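Local atomic coordinates of Lin2722 protein (Listeria innocua, PDB entry 3DS8), a protein that is of unknown function but has an alpha/beta-hydrolase fold and is probably a serine hydrolase. Residues A[187-191]-A[220-225]; A[176-180]-A[193-199]; A[31-37]-A[53-59]; A[3-9]-A[93-99]. Residues are numbered along the deposited sequence.

Interaction 1 (A[187-191]-A[220-225]). With SO4 (sulfate ion), chain B.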
loop_
_atom_site.group_PDB
_atom_site.type_symbol
_atom_site.label_atom_id
_atom_site.label_comp_id
_atom_site.label_asym_id
_atom_site.label_seq_id
_atom_site.Cartn_x
_atom_site.Cartn_y
_atom_site.Cartn_z
ATOM N N THR A 187 -8.650 -11.886 -12.963
ATOM C CA THR A 187 -7.824 -10.712 -13.218
ATOM C C THR A 187 -8.651 -9.509 -12.825
ATOM O O THR A 187 -9.871 -9.579 -12.840
ATOM C CB THR A 187 -7.405 -10.614 -14.681
ATOM O OG1 THR A 187 -6.633 -9.414 -14.918
ATOM C CG2 THR A 187 -8.603 -10.642 -15.571
ATOM N N ASP A 188 -7.998 -8.416 -12.474
ATOM C CA ASP A 188 -8.697 -7.130 -12.365
ATOM C C ASP A 188 -8.772 -6.332 -13.663
ATOM O O ASP A 188 -9.242 -5.194 -13.664
ATOM C CB ASP A 188 -8.146 -6.293 -11.204
ATOM C CG ASP A 188 -6.782 -5.678 -11.466
ATOM O OD1 ASP A 188 -6.264 -5.720 -12.618
ATOM O OD2 ASP A 188 -6.223 -5.134 -10.465
ATOM N N GLY A 189 -8.332 -6.938 -14.776
ATOM C CA GLY A 189 -8.330 -6.331 -16.068
ATOM C C GLY A 189 -6.888 -6.039 -16.497
ATOM O O GLY A 189 -6.580 -5.965 -17.693
ATOM N N ILE A 190 -6.002 -5.873 -15.513
ATOM C CA ILE A 190 -4.593 -5.555 -15.748
ATOM C C ILE A 190 -3.688 -6.537 -14.994
ATOM O O ILE A 190 -2.749 -7.114 -15.583
ATOM C CB ILE A 190 -4.260 -4.125 -15.321
ATOM C CG1 ILE A 190 -4.982 -3.118 -16.243
ATOM C CG2 ILE A 190 -2.724 -3.851 -15.405
ATOM C CD1 ILE A 190 -4.362 -3.030 -17.630
ATOM N N VAL A 191 -4.018 -6.743 -13.730
ATOM C CA VAL A 191 -3.251 -7.591 -12.813
ATOM C C VAL A 191 -4.002 -8.910 -12.522
ATOM O O VAL A 191 -5.138 -8.884 -12.035
ATOM C CB VAL A 191 -2.989 -6.837 -11.472
ATOM C CG1 VAL A 191 -2.171 -7.729 -10.428
ATOM C CG2 VAL A 191 -2.294 -5.458 -11.706
ATOM N N ALA A 220 -14.786 -4.172 -10.094
ATOM C CA ALA A 220 -13.509 -4.326 -9.427
ATOM C C ALA A 220 -12.342 -4.093 -10.368
ATOM O O ALA A 220 -11.259 -4.643 -10.158
ATOM C CB ALA A 220 -13.416 -5.722 -8.795
ATOM N N VAL A 221 -12.558 -3.307 -11.411
ATOM C CA VAL A 221 -11.508 -3.109 -12.416
ATOM C C VAL A 221 -10.334 -2.333 -11.862
ATOM O O VAL A 221 -10.485 -1.471 -11.011
ATOM C CB VAL A 221 -12.032 -2.430 -13.674
ATOM C CG1 VAL A 221 -12.967 -3.375 -14.406
ATOM C CG2 VAL A 221 -12.691 -1.103 -13.362
ATOM N N HIS A 222 -9.154 -2.659 -12.371
ATOM C CA HIS A 222 -7.878 -2.168 -11.866
ATOM C C HIS A 222 -7.846 -0.656 -11.660
ATOM O O HIS A 222 -7.445 -0.192 -10.599
ATOM C CB HIS A 222 -6.741 -2.545 -12.838
ATOM C CG HIS A 222 -5.387 -2.264 -12.291
ATOM N ND1 HIS A 222 -4.878 -2.939 -11.194
ATOM C CD2 HIS A 222 -4.432 -1.387 -12.680
ATOM C CE1 HIS A 222 -3.671 -2.471 -10.927
ATOM N NE2 HIS A 222 -3.380 -1.524 -11.805
ATOM N N GLN A 223 -8.266 0.077 -12.681
ATOM C CA GLN A 223 -8.052 1.510 -12.793
ATOM C C GLN A 223 -8.736 2.303 -11.649
ATOM O O GLN A 223 -8.240 3.370 -11.242
ATOM C CB GLN A 223 -8.567 1.995 -14.158
ATOM C CG GLN A 223 -7.700 1.566 -15.329
ATOM C CD GLN A 223 -7.939 0.136 -15.921
ATOM O OE1 GLN A 223 -8.671 -0.699 -15.379
ATOM N NE2 GLN A 223 -7.294 -0.111 -17.094
ATOM N N THR A 224 -9.846 1.769 -11.153
ATOM C CA THR A 224 -10.648 2.430 -10.130
ATOM C C THR A 224 -10.804 1.616 -8.833
ATOM O O THR A 224 -11.687 1.884 -7.990
ATOM C CB THR A 224 -12.007 2.833 -10.731
ATOM O OG1 THR A 224 -12.663 1.715 -11.348
ATOM C CG2 THR A 224 -11.772 3.924 -11.788
ATOM N N LEU A 225 -9.980 0.592 -8.659
ATOM C CA LEU A 225 -10.156 -0.315 -7.527
ATOM C C LEU A 225 -9.988 0.394 -6.151
ATOM O O LEU A 225 -10.603 0.028 -5.160
ATOM C CB LEU A 225 -9.190 -1.514 -7.644
ATOM C CG LEU A 225 -9.375 -2.639 -6.623
ATOM C CD1 LEU A 225 -10.751 -3.289 -6.719
ATOM C CD2 LEU A 225 -8.208 -3.685 -6.801
HETATM S S SO4 B . 0.352 -0.003 -11.977
HETATM O O1 SO4 B . 0.632 -1.330 -11.385
HETATM O O2 SO4 B . -1.019 0.080 -12.446
HETATM O O3 SO4 B . 0.522 1.062 -10.980
HETATM O O4 SO4 B . 1.289 0.182 -13.125
#
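This contact brings together the histidine and acid loops of what is probably a Ser-His-Asp catalytic triad, with S102 of the strand-to-helix elbow as the likely nucleophile. H222 ND1 donates to D188 OD2 (2.7 Å), while D188 OD1 takes the backbone amides of its own loop, I190 N at 2.9 Å in an Asx turn and V191 N at 2.7 Å. A second clasp runs through the backbone: H222 N donates to D188 O (2.8 Å), and V221 CA makes a CA-H...O contact with the same D188 O at 3.3 Å. T187 OG1 accepts from G189 N (3.0 Å), an ST turn with D188 in its middle. I190 lies over one face of the imidazole, its CB 4.1 Å from the ring centroid in a CH-pi contact, and V191 CG2 reaches H222 CE1 at 3.4 Å. Also at the ring edge, H222 NE2 donates to O2 of a sulfate (2.9 Å), probably from the crystallisation liquor, which is also hydrogen-bonded to S12 and N103. With ND1 bonded to the carboxylate and NE2 facing the sulfate, the histidine's orientation is consistent with a charge relay to S102.

Interaction 2 (A[176-180]-A[193-199])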
loop_
_atom_site.group_PDB
_atom_site.type_symbol
_atom_site.label_atom_id
_atom_site.label_comp_id
_atom_site.label_asym_id
_atom_site.label_seq_id
_atom_site.Cartn_x
_atom_site.Cartn_y
_atom_site.Cartn_z
ATOM N N ALA A 176 -4.050 -6.786 1.817
ATOM C CA ALA A 176 -3.962 -6.895 0.375
ATOM C C ALA A 176 -5.370 -6.997 -0.198
ATOM O O ALA A 176 -6.126 -7.959 0.056
ATOM C CB ALA A 176 -3.135 -8.138 -0.059
ATOM N N ILE A 177 -5.730 -5.971 -0.955
ATOM C CA ILE A 177 -6.977 -5.897 -1.669
ATOM C C ILE A 177 -6.800 -6.242 -3.121
ATOM O O ILE A 177 -5.877 -5.707 -3.804
ATOM C CB ILE A 177 -7.579 -4.484 -1.521
ATOM C CG1 ILE A 177 -8.059 -4.258 -0.077
ATOM C CG2 ILE A 177 -8.722 -4.262 -2.543
ATOM C CD1 ILE A 177 -8.508 -2.823 0.204
ATOM N N ALA A 178 -7.594 -7.191 -3.605
ATOM C CA ALA A 178 -7.468 -7.663 -4.966
ATOM C C ALA A 178 -8.810 -7.661 -5.663
ATOM O O ALA A 178 -9.843 -7.916 -5.036
ATOM C CB ALA A 178 -6.894 -9.070 -5.013
ATOM N N GLY A 179 -8.796 -7.357 -6.954
ATOM C CA GLY A 179 -10.004 -7.500 -7.792
ATOM C C GLY A 179 -9.974 -8.725 -8.697
ATOM O O GLY A 179 -8.912 -9.200 -9.144
ATOM N N GLU A 180 -11.160 -9.244 -8.977
ATOM C CA GLU A 180 -11.352 -10.329 -9.881
ATOM C C GLU A 180 -12.628 -9.946 -10.695
ATOM O O GLU A 180 -13.721 -9.717 -10.114
ATOM C CB GLU A 180 -11.523 -11.618 -9.070
ATOM C CG GLU A 180 -11.750 -12.773 -9.867
ATOM C CD GLU A 180 -11.785 -14.067 -9.064
ATOM O OE1 GLU A 180 -12.557 -14.181 -8.078
ATOM O OE2 GLU A 180 -11.083 -14.987 -9.496
ATOM N N THR A 193 -5.356 -11.732 -10.358
ATOM C CA THR A 193 -5.786 -11.665 -8.981
ATOM C C THR A 193 -4.760 -12.262 -8.049
ATOM O O THR A 193 -4.433 -11.687 -7.005
ATOM C CB THR A 193 -7.158 -12.376 -8.825
ATOM O OG1 THR A 193 -8.075 -11.834 -9.772
ATOM C CG2 THR A 193 -7.681 -12.190 -7.450
ATOM N N ILE A 194 -4.160 -13.374 -8.479
ATOM C CA ILE A 194 -3.152 -14.015 -7.668
ATOM C C ILE A 194 -1.890 -13.149 -7.440
ATOM O O ILE A 194 -1.291 -13.188 -6.380
ATOM C CB ILE A 194 -2.803 -15.386 -8.247
ATOM C CG1 ILE A 194 -3.964 -16.352 -7.878
ATOM C CG2 ILE A 194 -1.421 -15.908 -7.753
ATOM C CD1 ILE A 194 -4.054 -17.504 -8.706
ATOM N N SER A 195 -1.495 -12.398 -8.453
ATOM C CA SER A 195 -0.348 -11.466 -8.355
ATOM C C SER A 195 -0.617 -10.455 -7.277
ATOM O O SER A 195 0.257 -10.143 -6.469
ATOM C CB SER A 195 -0.095 -10.757 -9.667
ATOM O OG SER A 195 1.019 -9.879 -9.548
ATOM N N SER A 196 -1.843 -9.953 -7.234
ATOM C CA SER A 196 -2.232 -8.976 -6.189
ATOM C C SER A 196 -2.407 -9.530 -4.764
ATOM O O SER A 196 -2.551 -8.751 -3.807
ATOM C CB SER A 196 -3.457 -8.144 -6.642
ATOM O OG SER A 196 -4.415 -8.891 -7.287
ATOM N N LEU A 197 -2.356 -10.865 -4.634
ATOM C CA LEU A 197 -2.391 -11.551 -3.354
ATOM C C LEU A 197 -1.099 -12.267 -3.018
ATOM O O LEU A 197 -1.032 -12.943 -1.994
ATOM C CB LEU A 197 -3.514 -12.564 -3.372
ATOM C CG LEU A 197 -4.945 -12.055 -3.539
ATOM C CD1 LEU A 197 -5.843 -13.308 -3.802
ATOM C CD2 LEU A 197 -5.423 -11.236 -2.356
ATOM N N ALA A 198 -0.067 -12.077 -3.830
ATOM C CA ALA A 198 1.146 -12.895 -3.701
ATOM C C ALA A 198 1.952 -12.548 -2.444
ATOM O O ALA A 198 2.823 -13.308 -2.043
ATOM C CB ALA A 198 1.970 -12.831 -4.963
ATOM N N THR A 199 1.598 -11.442 -1.782
ATOM C CA THR A 199 1.987 -11.178 -0.400
ATOM C C THR A 199 1.782 -12.379 0.521
ATOM O O THR A 199 2.472 -12.503 1.520
ATOM C CB THR A 199 1.212 -9.962 0.167
ATOM O OG1 THR A 199 -0.114 -9.930 -0.384
ATOM C CG2 THR A 199 1.951 -8.634 -0.195
HETATM O O HOH W 1 -2.805 -5.950 -3.806
HETATM O O HOH W 2 -6.241 -6.665 -8.067
#
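Small side chains let the short helical turn 193-196 and the residues after it lie close against strand 176-180. A176 and A178 alternate with I177, so both methyls face the turn while the isoleucine points away. A178 CB is the main bump: it meets S196 OG at 3.4 Å, L197 CD2 at 3.7 Å and T193 CG2 at 4.0 Å. L197 sets out sideways, but its mt rotamer (chi1 -63°, chi2 169°) brings CD2 back over the strand, where it also lies 4.5 Å from A176 CB. T193 is in the m rotamer, which sends OG1 to G179 O in a 2.8 Å hydrogen bond, the single direct one between the segments, and leaves CG2 for A178. S196, with chi1 at 41° (p), folds OG back to T193 O (2.8 Å) inside its own turn. Two waters fill the remaining gaps: one bridges S196 OG (3.0 Å) and G179 N (2.9 Å), the other lies 2.8 Å from S196 O and 3.1 Å from I177 O. T199, its chi1 between wells at 34°, sets OG1 3.5 Å from A176 CB and bonds to Y210. The turn lies on the crossover of the beta-alpha-beta unit from strand 173-180 to strand 209-216; I177 points to the other face of the sheet, against S231 and T235 of helix 229-240.

Interaction 3 (A[31-37]-A[53-59]). With SO4 (sulfate ion), chain D; SO4 (sulfate ion), chain E.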
loop_
_atom_site.group_PDB
_atom_site.type_symbol
_atom_site.label_atom_id
_atom_site.label_comp_id
_atom_site.label_asym_id
_atom_site.label_seq_id
_atom_site.Cartn_x
_atom_site.Cartn_y
_atom_site.Cartn_z
ATOM N N ARG A 31 -14.548 11.236 9.190
ATOM C CA ARG A 31 -13.962 12.291 10.016
ATOM C C ARG A 31 -13.012 11.685 11.035
ATOM O O ARG A 31 -12.949 12.151 12.176
ATOM C CB ARG A 31 -15.033 13.170 10.673
ATOM C CG ARG A 31 -15.797 13.937 9.657
ATOM C CD ARG A 31 -16.740 14.941 10.253
ATOM N NE ARG A 31 -17.921 14.371 10.882
ATOM C CZ ARG A 31 -19.071 14.092 10.269
ATOM N NH1 ARG A 31 -19.224 14.254 8.963
ATOM N NH2 ARG A 31 -20.080 13.666 10.983
ATOM N N SER A 32 -12.242 10.693 10.567
ATOM C CA SER A 32 -11.189 10.044 11.374
ATOM C C SER A 32 -9.839 10.734 11.190
ATOM O O SER A 32 -8.928 10.548 12.016
ATOM C CB SER A 32 -11.068 8.562 11.025
ATOM O OG SER A 32 -11.063 8.352 9.628
ATOM N N SER A 33 -9.723 11.496 10.105
ATOM C CA SER A 33 -8.553 12.359 9.851
ATOM C C SER A 33 -9.065 13.771 9.750
ATOM O O SER A 33 -10.150 13.983 9.226
ATOM C CB SER A 33 -7.832 11.985 8.559
ATOM O OG SER A 33 -7.238 10.695 8.595
ATOM N N ASN A 34 -8.306 14.747 10.248
ATOM C CA ASN A 34 -8.807 16.135 10.228
ATOM C C ASN A 34 -7.894 17.146 9.520
ATOM O O ASN A 34 -8.230 18.351 9.422
ATOM C CB ASN A 34 -9.202 16.602 11.619
ATOM C CG ASN A 34 -8.031 16.822 12.532
ATOM O OD1 ASN A 34 -6.882 16.577 12.161
ATOM N ND2 ASN A 34 -8.319 17.264 13.754
ATOM N N GLU A 35 -6.744 16.685 9.050
ATOM C CA GLU A 35 -5.808 17.568 8.346
ATOM C C GLU A 35 -5.051 16.776 7.280
ATOM O O GLU A 35 -4.900 15.555 7.385
ATOM C CB GLU A 35 -4.782 18.211 9.281
ATOM C CG GLU A 35 -5.331 19.057 10.402
ATOM C CD GLU A 35 -4.237 19.696 11.276
ATOM O OE1 GLU A 35 -3.120 19.911 10.789
ATOM O OE2 GLU A 35 -4.526 20.043 12.437
ATOM N N ALA A 36 -4.599 17.495 6.246
ATOM C CA ALA A 36 -3.825 16.871 5.174
ATOM C C ALA A 36 -2.716 17.796 4.691
ATOM O O ALA A 36 -2.811 19.018 4.813
ATOM C CB ALA A 36 -4.684 16.482 4.002
ATOM N N LEU A 37 -1.696 17.173 4.150
ATOM C CA LEU A 37 -0.552 17.817 3.526
ATOM C C LEU A 37 -0.363 17.133 2.151
ATOM O O LEU A 37 -0.651 15.944 2.009
ATOM C CB LEU A 37 0.648 17.579 4.448
ATOM C CG LEU A 37 2.013 18.111 4.174
ATOM C CD1 LEU A 37 2.899 17.986 5.430
ATOM C CD2 LEU A 37 2.522 17.339 3.074
ATOM N N LEU A 53 0.850 20.790 9.016
ATOM C CA LEU A 53 0.085 20.049 10.029
ATOM C C LEU A 53 0.249 20.737 11.363
ATOM O O LEU A 53 1.362 21.192 11.702
ATOM C CB LEU A 53 0.569 18.595 10.098
ATOM C CG LEU A 53 0.491 17.855 8.775
ATOM C CD1 LEU A 53 1.148 16.467 8.876
ATOM C CD2 LEU A 53 -0.970 17.751 8.308
ATOM N N THR A 54 -0.855 20.863 12.104
ATOM C CA THR A 54 -0.868 21.538 13.403
ATOM C C THR A 54 -0.713 20.535 14.520
ATOM O O THR A 54 -0.717 19.305 14.295
ATOM C CB THR A 54 -2.177 22.321 13.665
ATOM O OG1 THR A 54 -3.247 21.417 13.982
ATOM C CG2 THR A 54 -2.565 23.165 12.459
ATOM N N LYS A 55 -0.576 21.080 15.732
ATOM C CA LYS A 55 -0.535 20.281 16.960
ATOM C C LYS A 55 -1.834 19.521 17.203
ATOM O O LYS A 55 -1.829 18.496 17.900
ATOM C CB LYS A 55 -0.224 21.166 18.189
ATOM C CG LYS A 55 -1.193 22.325 18.408
ATOM C CD LYS A 55 -0.760 23.204 19.595
ATOM C CE LYS A 55 -1.833 24.216 19.939
ATOM N NZ LYS A 55 -1.402 25.074 21.097
ATOM N N ASP A 56 -2.941 20.015 16.645
ATOM C CA ASP A 56 -4.215 19.334 16.786
ATOM C C ASP A 56 -4.493 18.322 15.668
ATOM O O ASP A 56 -5.637 17.822 15.570
ATOM C CB ASP A 56 -5.360 20.330 16.832
ATOM C CG ASP A 56 -5.280 21.242 18.024
ATOM O OD1 ASP A 56 -5.184 20.748 19.174
ATOM O OD2 ASP A 56 -5.306 22.451 17.794
ATOM N N ALA A 57 -3.484 17.985 14.856
ATOM C CA ALA A 57 -3.708 17.011 13.765
ATOM C C ALA A 57 -4.101 15.648 14.273
ATOM O O ALA A 57 -3.450 15.083 15.147
ATOM C CB ALA A 57 -2.469 16.910 12.806
ATOM N N LYS A 58 -5.158 15.095 13.681
ATOM C CA LYS A 58 -5.624 13.756 13.967
ATOM C C LYS A 58 -5.506 12.902 12.718
ATOM O O LYS A 58 -6.080 13.228 11.705
ATOM C CB LYS A 58 -7.084 13.811 14.405
ATOM C CG LYS A 58 -7.709 12.479 14.700
ATOM C CD LYS A 58 -9.116 12.632 15.300
ATOM C CE LYS A 58 -10.188 12.966 14.267
ATOM N NZ LYS A 58 -11.542 13.128 14.905
ATOM N N ARG A 59 -4.724 11.837 12.792
ATOM C CA ARG A 59 -4.461 10.932 11.668
ATOM C C ARG A 59 -4.204 11.706 10.373
ATOM O O ARG A 59 -4.841 11.482 9.344
ATOM C CB ARG A 59 -5.635 9.932 11.519
ATOM C CG ARG A 59 -5.851 9.134 12.792
ATOM C CD ARG A 59 -4.772 8.087 12.916
ATOM N NE ARG A 59 -5.040 6.907 12.079
ATOM C CZ ARG A 59 -4.121 6.138 11.499
ATOM N NH1 ARG A 59 -2.820 6.450 11.508
ATOM N NH2 ARG A 59 -4.517 5.059 10.850
HETATM S S SO4 D . -11.432 17.292 14.530
HETATM O O1 SO4 D . -10.264 16.484 14.853
HETATM O O2 SO4 D . -12.415 16.436 13.842
HETATM O O3 SO4 D . -11.961 17.825 15.783
HETATM O O4 SO4 D . -11.071 18.415 13.669
HETATM S S SO4 E . -18.287 13.405 14.335
HETATM O O1 SO4 E . -18.051 11.955 14.433
HETATM O O2 SO4 E . -19.636 13.613 13.793
HETATM O O3 SO4 E . -18.259 14.098 15.652
HETATM O O4 SO4 E . -17.215 14.016 13.514
#
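An exceptionally short hydrogen bond, 2.4 Å from T54 OG1 to E35 OE2, marks a contact in which two largely irregular segments are joined mostly by side chains bonding to backbone. The E35 carboxylate grips T54 twice, since OE1 also accepts from T54 N (2.8 Å). T54 opens the type I beta turn T54-A57, closed by A57 N to T54 O at 3.1 Å. The N34 side-chain amide bonds as a backbone peptide would, OD1 accepting from K58 N (2.7 Å) and ND2 donating to D56 O (3.3 Å); separately, N34 N donates to K58 O (3.1 Å). Next to it S33 OG gives its proton to R59 O (2.6 Å), and K58 NZ reaches R31 O in a weak bond of 3.2 Å. Sulfates, probably from the crystallisation liquor, bind at N34 ND2 and at the R31 guanidinium. The R59 side chain leads away, into salt bridges with E240 and D97 and a hydrogen bond to I4. At the inner end L37 CD1 packs on L53 CG (4.1 Å). Here the lead-in to strand 36-42 meets the connection from strand 46-50 to strand 61-66, near one edge of the alpha/beta-hydrolase sheet, where 36-42 and 61-66 run parallel as neighbours.

Interaction 4 (A[3-9]-A[93-99])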
loop_
_atom_site.group_PDB
_atom_site.type_symbol
_atom_site.label_atom_id
_atom_site.label_comp_id
_atom_site.label_asym_id
_atom_site.label_seq_id
_atom_site.Cartn_x
_atom_site.Cartn_y
_atom_site.Cartn_z
ATOM N N GLN A 3 1.586 11.366 16.783
ATOM C CA GLN A 3 0.595 11.343 15.695
ATOM C C GLN A 3 1.009 10.289 14.715
ATOM O O GLN A 3 2.229 10.149 14.448
ATOM C CB GLN A 3 0.576 12.669 14.942
ATOM C CG GLN A 3 -0.169 13.795 15.638
ATOM C CD GLN A 3 0.139 15.140 15.015
ATOM O OE1 GLN A 3 0.588 15.214 13.878
ATOM N NE2 GLN A 3 -0.103 16.209 15.756
ATOM N N ILE A 4 0.045 9.558 14.154
ATOM C CA ILE A 4 0.398 8.602 13.128
ATOM C C ILE A 4 -0.251 9.015 11.805
ATOM O O ILE A 4 -1.449 8.886 11.637
ATOM C CB ILE A 4 0.046 7.149 13.495
ATOM C CG1 ILE A 4 0.749 6.744 14.811
ATOM C CG2 ILE A 4 0.529 6.216 12.359
ATOM C CD1 ILE A 4 0.583 5.238 15.174
ATOM N N PRO A 5 0.566 9.524 10.866
ATOM C CA PRO A 5 0.048 9.932 9.568
ATOM C C PRO A 5 -0.340 8.750 8.706
ATOM O O PRO A 5 0.118 7.619 8.928
ATOM C CB PRO A 5 1.202 10.715 8.931
ATOM C CG PRO A 5 2.403 10.163 9.574
ATOM C CD PRO A 5 2.014 9.743 10.973
ATOM N N ILE A 6 -1.134 9.048 7.702
ATOM C CA ILE A 6 -1.511 8.065 6.697
ATOM C C ILE A 6 -1.046 8.586 5.339
ATOM O O ILE A 6 -1.548 9.601 4.865
ATOM C CB ILE A 6 -3.020 7.873 6.662
ATOM C CG1 ILE A 6 -3.562 7.446 8.052
ATOM C CG2 ILE A 6 -3.369 6.914 5.455
ATOM C CD1 ILE A 6 -5.084 7.620 8.160
ATOM N N ILE A 7 -0.051 7.927 4.749
ATOM C CA ILE A 7 0.449 8.300 3.420
ATOM C C ILE A 7 -0.375 7.583 2.337
ATOM O O ILE A 7 -0.555 6.358 2.371
ATOM C CB ILE A 7 1.942 8.051 3.262
ATOM C CG1 ILE A 7 2.473 8.683 1.980
ATOM C CG2 ILE A 7 2.326 6.611 3.183
ATOM C CD1 ILE A 7 3.935 8.942 2.053
ATOM N N LEU A 8 -0.862 8.347 1.374
ATOM C CA LEU A 8 -1.641 7.832 0.217
ATOM C C LEU A 8 -0.780 7.943 -1.025
ATOM O O LEU A 8 -0.318 9.038 -1.415
ATOM C CB LEU A 8 -2.927 8.621 -0.001
ATOM C CG LEU A 8 -3.848 8.661 1.226
ATOM C CD1 LEU A 8 -5.104 9.543 0.894
ATOM C CD2 LEU A 8 -4.202 7.253 1.765
ATOM N N ILE A 9 -0.595 6.805 -1.694
ATOM C CA ILE A 9 0.288 6.725 -2.866
ATOM C C ILE A 9 -0.466 6.171 -4.078
ATOM O O ILE A 9 -1.039 5.083 -4.006
ATOM C CB ILE A 9 1.559 5.909 -2.619
ATOM C CG1 ILE A 9 2.297 6.447 -1.400
ATOM C CG2 ILE A 9 2.443 5.956 -3.859
ATOM C CD1 ILE A 9 3.632 5.796 -1.132
ATOM N N PHE A 93 7.460 12.290 13.219
ATOM C CA PHE A 93 6.643 11.086 13.236
ATOM C C PHE A 93 7.535 9.860 13.294
ATOM O O PHE A 93 8.357 9.661 12.420
ATOM C CB PHE A 93 5.803 10.958 11.960
ATOM C CG PHE A 93 4.888 12.124 11.667
ATOM C CD1 PHE A 93 3.979 12.577 12.612
ATOM C CD2 PHE A 93 4.926 12.755 10.434
ATOM C CE1 PHE A 93 3.110 13.644 12.319
ATOM C CE2 PHE A 93 4.061 13.814 10.126
ATOM C CZ PHE A 93 3.172 14.272 11.087
ATOM N N THR A 94 7.332 8.996 14.278
ATOM C CA THR A 94 8.162 7.792 14.340
ATOM C C THR A 94 7.550 6.605 13.591
ATOM O O THR A 94 8.267 5.673 13.249
ATOM C CB THR A 94 8.423 7.399 15.779
ATOM O OG1 THR A 94 7.177 7.249 16.439
ATOM C CG2 THR A 94 9.244 8.484 16.486
ATOM N N GLN A 95 6.225 6.649 13.393
ATOM C CA GLN A 95 5.466 5.649 12.613
ATOM C C GLN A 95 4.580 6.334 11.599
ATOM O O GLN A 95 4.214 7.481 11.788
ATOM C CB GLN A 95 4.553 4.824 13.505
ATOM C CG GLN A 95 5.248 4.076 14.611
ATOM C CD GLN A 95 4.274 3.201 15.365
ATOM O OE1 GLN A 95 3.557 3.666 16.255
ATOM N NE2 GLN A 95 4.238 1.940 15.004
HETATM N N MSE A 96 4.203 5.594 10.545
HETATM C CA MSE A 96 3.183 6.026 9.614
HETATM C C MSE A 96 2.469 4.791 9.061
HETATM O O MSE A 96 3.037 3.721 9.029
HETATM C CB MSE A 96 3.821 6.765 8.469
HETATM C CG MSE A 96 4.633 5.911 7.613
HETATM SE SE MSE A 96 5.511 7.039 6.251
HETATM C CE MSE A 96 5.682 5.706 4.802
ATOM N N ASP A 97 1.242 4.986 8.635
ATOM C CA ASP A 97 0.499 3.982 7.870
ATOM C C ASP A 97 0.508 4.398 6.396
ATOM O O ASP A 97 0.760 5.552 6.091
ATOM C CB ASP A 97 -0.913 3.911 8.367
ATOM C CG ASP A 97 -0.994 3.505 9.796
ATOM O OD1 ASP A 97 -0.143 2.737 10.251
ATOM O OD2 ASP A 97 -1.964 3.930 10.440
ATOM N N GLY A 98 0.360 3.460 5.486
ATOM C CA GLY A 98 0.336 3.785 4.069
ATOM C C GLY A 98 -0.695 2.989 3.299
ATOM O O GLY A 98 -0.935 1.838 3.605
ATOM N N VAL A 99 -1.314 3.638 2.329
ATOM C CA VAL A 99 -2.225 3.015 1.400
ATOM C C VAL A 99 -1.667 3.307 0.027
ATOM O O VAL A 99 -1.449 4.465 -0.324
ATOM C CB VAL A 99 -3.623 3.602 1.478
ATOM C CG1 VAL A 99 -4.558 2.830 0.512
ATOM C CG2 VAL A 99 -4.168 3.568 2.912
HETATM O O HOH W 3 4.337 8.565 14.959
#
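P5 wedges between the F93 ring and the start of strand 95-99: its CG sits 3.9 Å from the ring centroid in a CH-pi contact over the face, and 3.8 Å from M96 CB. The ring edge is met by Q3 OE1, 3.4 Å from F93 CE1, while a water links Q3 O (2.7 Å) to Q95 N (3.1 Å) where the segments splay apart. Beyond P5 they close into a parallel pair, with D97 N to P5 O at 2.9 Å, then I7 N to D97 O, V99 N to I7 O and I9 N to V99 O, each 2.8 Å. This is a central pairing of the alpha/beta-hydrolase sheet; strand 95-101 leads to the probable nucleophile elbow around S102. A CB on G98 would lie only 3.1 Å from I7 CG2, which fills the hollow the glycine leaves and touches M96 CE at 3.8 Å; I7 and the selenomethionine M96 both pack on M84 of helix 73-91. The other face carries I6, L8, D97 and V99. There L8 CD2 bends over to V99 CB (3.7 Å), and I6 CG2 meets V99 CG2 at 4.3 Å. I4 CG2 lies 3.9 Å from D97 OD2, a carboxylate oxygen salt-bridged to R59 and R125.

Interactions 2 and 4 are buried packing on one sheet, on opposite sides of the chain's centre, with centres about 22 Å apart: backbone pairing and apolar side chains dominate interaction 4, small side chains and bridging waters interaction 2. Interaction 1 joins two loops, interaction 3 a loop and the lead-in to strand 36-42; both are only partly buried and rely on carboxylate or amide side chains. Interaction 1 touches interaction 2, G179 O lying 3.6 Å from D188 CB, so strand 173-180 backs the probable catalytic site. Interaction 3 touches interaction 4 through R59, whose NH2 forms a salt bridge with D97 OD2 (2.8 Å). Interactions 1 and 3 are remote, about 31 Å between centres.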